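Local coordinates for protein (aminopeptidase) (Ochrobactrum anthropi, PDB 1B65) that releases N-terminal L-amino acids from peptides and hydrolyses D-alanine esters and amides, as a serine aminopeptidase with a variant Ntn hydrolase fold, at residues K9-G21 with D330-E344. Residues are numbered along the deposited sequence; the frame is centred on the assembly and turned at random.
Sequences KPRARDLGLPFTG and DSVEEAVVNAMIAAE
A bidentate salt bridge between R13 and E334 fastens the N-terminal loop to the outer side of helix 322-342. R13 grips the carboxylate side-on, with NE 2.8 Å from E334 OE2 and NH2 3.0 Å from E334 OE1. Both oxygens use their syn lone pairs, and the guanidinium and carboxylate planes lie only 24° apart. R200 also pairs with E334 OE1, and N27 bonds OE2, so the buried carboxylate has several partners and probably stays ionised. Water 2 links the same OE2 to the backbone N of R13.

The F19 ring stacks on the E334 side chain, its plane 10° from that of the carboxylate. E334 CB makes a CH-pi contact over one ring face, 3.9 Å from the F19 ring centroid. The extended E334 chain, with CG anti to the backbone N (chi1 -179°), runs on across that ring face to R13.

In this Ntn hydrolase variant, the opposite side of the helix packs on strands 207-217 and 251-257. Facing the loop, V337 CG1 meets L17 CD2 at 3.6 Å and also touches A12 CB. I341 CD1 and L15 CD1 meet tip to tip at 3.9 Å, and helix 361-370 closes over this apolar patch. Water 1 bridges P10 O and I341 O. At the helix end, K9 NZ donates to A342 O at 3.1 Å and forms a longer salt bridge with E344 OE2.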
loop_
_atom_site.group_PDB
_atom_site.type_symbol
_atom_site.label_atom_id
_atom_site.label_comp_id
_atom_site.label_asym_id
_atom_site.label_seq_id
_atom_site.Cartn_x
_atom_site.Cartn_y
_atom_site.Cartn_z
ATOM N N LYS A 9 28.848 26.772 -18.963
ATOM C CA LYS A 9 27.918 26.603 -17.817
ATOM C C LYS A 9 28.583 25.718 -16.761
ATOM O O LYS A 9 28.676 24.505 -16.888
ATOM C CB LYS A 9 26.562 26.009 -18.196
ATOM C CG LYS A 9 25.457 26.992 -18.548
ATOM C CD LYS A 9 24.181 26.760 -17.747
ATOM C CE LYS A 9 22.913 27.032 -18.537
ATOM N NZ LYS A 9 22.371 28.390 -18.254
ATOM N N PRO A 10 29.043 26.353 -15.698
ATOM C CA PRO A 10 29.507 25.617 -14.528
ATOM C C PRO A 10 28.293 24.841 -13.986
ATOM O O PRO A 10 27.165 25.324 -14.091
ATOM C CB PRO A 10 29.843 26.682 -13.502
ATOM C CG PRO A 10 29.019 27.861 -13.901
ATOM C CD PRO A 10 28.953 27.800 -15.407
ATOM N N ARG A 11 28.561 23.710 -13.361
ATOM C CA ARG A 11 27.499 22.970 -12.645
ATOM C C ARG A 11 27.790 23.177 -11.176
ATOM O O ARG A 11 28.785 23.872 -10.846
ATOM C CB ARG A 11 27.508 21.496 -13.068
ATOM C CG ARG A 11 27.179 21.327 -14.552
ATOM C CD ARG A 11 27.315 19.840 -14.925
ATOM N NE ARG A 11 26.083 19.133 -14.501
ATOM C CZ ARG A 11 26.046 17.778 -14.567
ATOM N NH1 ARG A 11 27.106 17.115 -14.980
ATOM N NH2 ARG A 11 24.928 17.169 -14.212
ATOM N N ALA A 12 27.036 22.599 -10.229
ATOM C CA ALA A 12 27.260 22.899 -8.828
ATOM C C ALA A 12 28.682 22.576 -8.390
ATOM O O ALA A 12 29.254 23.367 -7.651
ATOM C CB ALA A 12 26.310 22.178 -7.871
ATOM N N ARG A 13 29.253 21.429 -8.791
ATOM C CA ARG A 13 30.603 21.101 -8.341
ATOM C C ARG A 13 31.597 22.163 -8.807
ATOM O O ARG A 13 32.581 22.412 -8.114
ATOM C CB ARG A 13 31.101 19.750 -8.866
ATOM C CG ARG A 13 30.409 18.618 -8.109
ATOM C CD ARG A 13 30.847 17.263 -8.716
ATOM N NE ARG A 13 30.021 16.233 -8.077
ATOM C CZ ARG A 13 30.482 15.282 -7.305
ATOM N NH1 ARG A 13 31.797 15.183 -7.098
ATOM N NH2 ARG A 13 29.642 14.403 -6.784
ATOM N N ASP A 14 31.398 22.729 -9.979
ATOM C CA ASP A 14 32.273 23.766 -10.511
ATOM C C ASP A 14 32.331 25.016 -9.659
ATOM O O ASP A 14 33.325 25.757 -9.733
ATOM C CB ASP A 14 31.762 24.147 -11.910
ATOM C CG ASP A 14 31.877 22.955 -12.841
ATOM O OD1 ASP A 14 32.987 22.381 -12.864
ATOM O OD2 ASP A 14 30.902 22.588 -13.521
ATOM N N LEU A 15 31.300 25.318 -8.878
ATOM C CA LEU A 15 31.248 26.494 -8.024
ATOM C C LEU A 15 31.860 26.267 -6.656
ATOM O O LEU A 15 31.833 27.165 -5.788
ATOM C CB LEU A 15 29.794 26.952 -7.841
ATOM C CG LEU A 15 29.024 27.344 -9.107
ATOM C CD1 LEU A 15 27.635 27.843 -8.702
ATOM C CD2 LEU A 15 29.771 28.400 -9.889
ATOM N N GLY A 16 32.369 25.059 -6.420
ATOM C CA GLY A 16 32.959 24.752 -5.126
ATOM C C GLY A 16 31.978 24.177 -4.114
ATOM O O GLY A 16 32.351 24.091 -2.939
ATOM N N LEU A 17 30.735 23.861 -4.526
ATOM C CA LEU A 17 29.820 23.277 -3.520
ATOM C C LEU A 17 30.403 21.922 -3.147
ATOM O O LEU A 17 30.965 21.235 -4.021
ATOM C CB LEU A 17 28.393 23.162 -4.037
ATOM C CG LEU A 17 27.521 24.403 -3.822
ATOM C CD1 LEU A 17 28.098 25.610 -4.544
ATOM C CD2 LEU A 17 26.113 24.142 -4.334
ATOM N N PRO A 18 30.351 21.554 -1.879
ATOM C CA PRO A 18 30.997 20.378 -1.355
ATOM C C PRO A 18 30.306 19.053 -1.600
ATOM O O PRO A 18 30.007 18.340 -0.650
ATOM C CB PRO A 18 31.084 20.628 0.162
ATOM C CG PRO A 18 29.937 21.540 0.435
ATOM C CD PRO A 18 29.709 22.358 -0.808
ATOM N N PHE A 19 30.098 18.695 -2.859
ATOM C CA PHE A 19 29.496 17.416 -3.134
ATOM C C PHE A 19 30.445 16.235 -3.016
ATOM O O PHE A 19 31.591 16.055 -3.297
ATOM C CB PHE A 19 28.836 17.394 -4.519
ATOM C CG PHE A 19 27.505 18.098 -4.424
ATOM C CD1 PHE A 19 26.446 17.511 -3.749
ATOM C CD2 PHE A 19 27.318 19.350 -4.972
ATOM C CE1 PHE A 19 25.221 18.150 -3.634
ATOM C CE2 PHE A 19 26.100 19.982 -4.889
ATOM C CZ PHE A 19 25.035 19.407 -4.210
ATOM N N THR A 20 29.897 15.181 -2.532
ATOM C CA THR A 20 29.585 13.851 -2.331
ATOM C C THR A 20 30.153 12.982 -3.454
ATOM O O THR A 20 29.849 13.155 -4.628
ATOM C CB THR A 20 28.019 13.818 -2.431
ATOM O OG1 THR A 20 27.689 14.803 -3.430
ATOM C CG2 THR A 20 27.313 14.256 -1.178
ATOM N N GLY A 21 31.095 12.104 -3.225
ATOM C CA GLY A 21 31.593 11.062 -4.037
ATOM C C GLY A 21 31.905 11.110 -5.515
ATOM O O GLY A 21 31.658 12.048 -6.294
ATOM N N ASP A 330 22.346 11.024 -2.194
ATOM C CA ASP A 330 23.284 12.082 -2.601
ATOM C C ASP A 330 23.087 12.520 -4.044
ATOM O O ASP A 330 23.212 13.720 -4.330
ATOM C CB ASP A 330 24.736 11.567 -2.483
ATOM C CG ASP A 330 25.227 11.555 -1.059
ATOM O OD1 ASP A 330 24.575 12.028 -0.109
ATOM O OD2 ASP A 330 26.294 10.960 -0.826
ATOM N N SER A 331 22.748 11.588 -4.912
ATOM C CA SER A 331 22.508 11.949 -6.313
ATOM C C SER A 331 21.253 12.781 -6.444
ATOM O O SER A 331 21.217 13.660 -7.290
ATOM C CB SER A 331 22.577 10.674 -7.187
ATOM O OG SER A 331 21.358 9.984 -7.041
ATOM N N VAL A 332 20.214 12.508 -5.633
ATOM C CA VAL A 332 19.010 13.342 -5.731
ATOM C C VAL A 332 19.321 14.756 -5.253
ATOM O O VAL A 332 18.915 15.695 -5.925
ATOM C CB VAL A 332 17.851 12.749 -4.901
ATOM C CG1 VAL A 332 16.673 13.722 -4.850
ATOM C CG2 VAL A 332 17.413 11.442 -5.578
ATOM N N GLU A 333 20.026 14.908 -4.128
ATOM C CA GLU A 333 20.368 16.235 -3.657
ATOM C C GLU A 333 21.207 16.997 -4.691
ATOM O O GLU A 333 20.888 18.158 -4.970
ATOM C CB GLU A 333 21.189 16.164 -2.370
ATOM C CG GLU A 333 21.560 17.533 -1.826
ATOM C CD GLU A 333 22.455 17.435 -0.602
ATOM O OE1 GLU A 333 22.976 16.351 -0.338
ATOM O OE2 GLU A 333 22.638 18.429 0.116
ATOM N N GLU A 334 22.232 16.335 -5.272
ATOM C CA GLU A 334 22.997 17.065 -6.291
ATOM C C GLU A 334 22.210 17.374 -7.548
ATOM O O GLU A 334 22.369 18.473 -8.140
ATOM C CB GLU A 334 24.293 16.288 -6.601
ATOM C CG GLU A 334 25.140 17.048 -7.667
ATOM C CD GLU A 334 26.515 16.409 -7.777
ATOM O OE1 GLU A 334 26.854 15.407 -7.143
ATOM O OE2 GLU A 334 27.366 16.961 -8.527
ATOM N N ALA A 335 21.274 16.567 -8.007
ATOM C CA ALA A 335 20.442 16.811 -9.168
ATOM C C ALA A 335 19.555 18.039 -8.923
ATOM O O ALA A 335 19.448 18.898 -9.792
ATOM C CB ALA A 335 19.608 15.549 -9.484
ATOM N N VAL A 336 18.986 18.164 -7.710
ATOM C CA VAL A 336 18.197 19.348 -7.386
ATOM C C VAL A 336 19.058 20.623 -7.418
ATOM O O VAL A 336 18.672 21.630 -8.037
ATOM C CB VAL A 336 17.525 19.193 -6.022
ATOM C CG1 VAL A 336 16.886 20.499 -5.540
ATOM C CG2 VAL A 336 16.388 18.131 -6.080
ATOM N N VAL A 337 20.226 20.579 -6.777
ATOM C CA VAL A 337 21.092 21.765 -6.764
ATOM C C VAL A 337 21.574 22.085 -8.173
ATOM O O VAL A 337 21.545 23.238 -8.639
ATOM C CB VAL A 337 22.238 21.630 -5.746
ATOM C CG1 VAL A 337 23.088 22.906 -5.777
ATOM C CG2 VAL A 337 21.656 21.497 -4.324
ATOM N N ASN A 338 21.929 21.060 -8.974
ATOM C CA ASN A 338 22.333 21.300 -10.354
ATOM C C ASN A 338 21.240 22.013 -11.122
ATOM O O ASN A 338 21.555 22.909 -11.948
ATOM C CB ASN A 338 22.636 19.935 -11.046
ATOM C CG ASN A 338 24.066 19.496 -10.887
ATOM O OD1 ASN A 338 24.414 18.304 -11.112
ATOM N ND2 ASN A 338 24.951 20.381 -10.450
ATOM N N ALA A 339 19.972 21.678 -10.883
ATOM C CA ALA A 339 18.882 22.350 -11.609
ATOM C C ALA A 339 18.851 23.847 -11.288
ATOM O O ALA A 339 18.595 24.665 -12.203
ATOM C CB ALA A 339 17.512 21.734 -11.210
ATOM N N MET A 340 19.046 24.198 -10.024
ATOM C CA MET A 340 19.022 25.605 -9.628
ATOM C C MET A 340 20.222 26.353 -10.212
ATOM O O MET A 340 20.057 27.513 -10.610
ATOM C CB MET A 340 19.087 25.715 -8.107
ATOM C CG MET A 340 17.805 25.134 -7.501
ATOM S SD MET A 340 17.929 25.318 -5.702
ATOM C CE MET A 340 17.569 27.015 -5.462
ATOM N N ILE A 341 21.367 25.680 -10.233
ATOM C CA ILE A 341 22.577 26.346 -10.791
ATOM C C ILE A 341 22.463 26.549 -12.291
ATOM O O ILE A 341 23.001 27.554 -12.809
ATOM C CB ILE A 341 23.800 25.479 -10.439
ATOM C CG1 ILE A 341 24.071 25.465 -8.934
ATOM C CG2 ILE A 341 25.072 25.927 -11.211
ATOM C CD1 ILE A 341 23.943 26.817 -8.250
ATOM N N ALA A 342 21.886 25.570 -13.007
ATOM C CA ALA A 342 21.770 25.618 -14.439
ATOM C C ALA A 342 20.650 26.553 -14.904
ATOM O O ALA A 342 20.681 26.930 -16.091
ATOM C CB ALA A 342 21.465 24.226 -15.028
ATOM N N ALA A 343 19.656 26.820 -14.064
ATOM C CA ALA A 343 18.509 27.636 -14.466
ATOM C C ALA A 343 18.874 29.093 -14.750
ATOM O O ALA A 343 19.874 29.618 -14.267
ATOM C CB ALA A 343 17.413 27.653 -13.387
ATOM N N GLU A 344 18.062 29.739 -15.577
ATOM C CA GLU A 344 18.191 31.155 -15.898
ATOM C C GLU A 344 16.893 31.893 -15.577
ATOM O O GLU A 344 15.801 31.311 -15.671
ATOM C CB GLU A 344 18.447 31.319 -17.410
ATOM C CG GLU A 344 19.759 30.635 -17.813
ATOM C CD GLU A 344 19.811 30.357 -19.305
ATOM O OE1 GLU A 344 18.960 29.574 -19.811
ATOM O OE2 GLU A 344 20.708 30.916 -19.968
HETATM O O HOH W 1 25.446 27.540 -14.620
HETATM O O HOH W 2 27.544 19.399 -9.928
#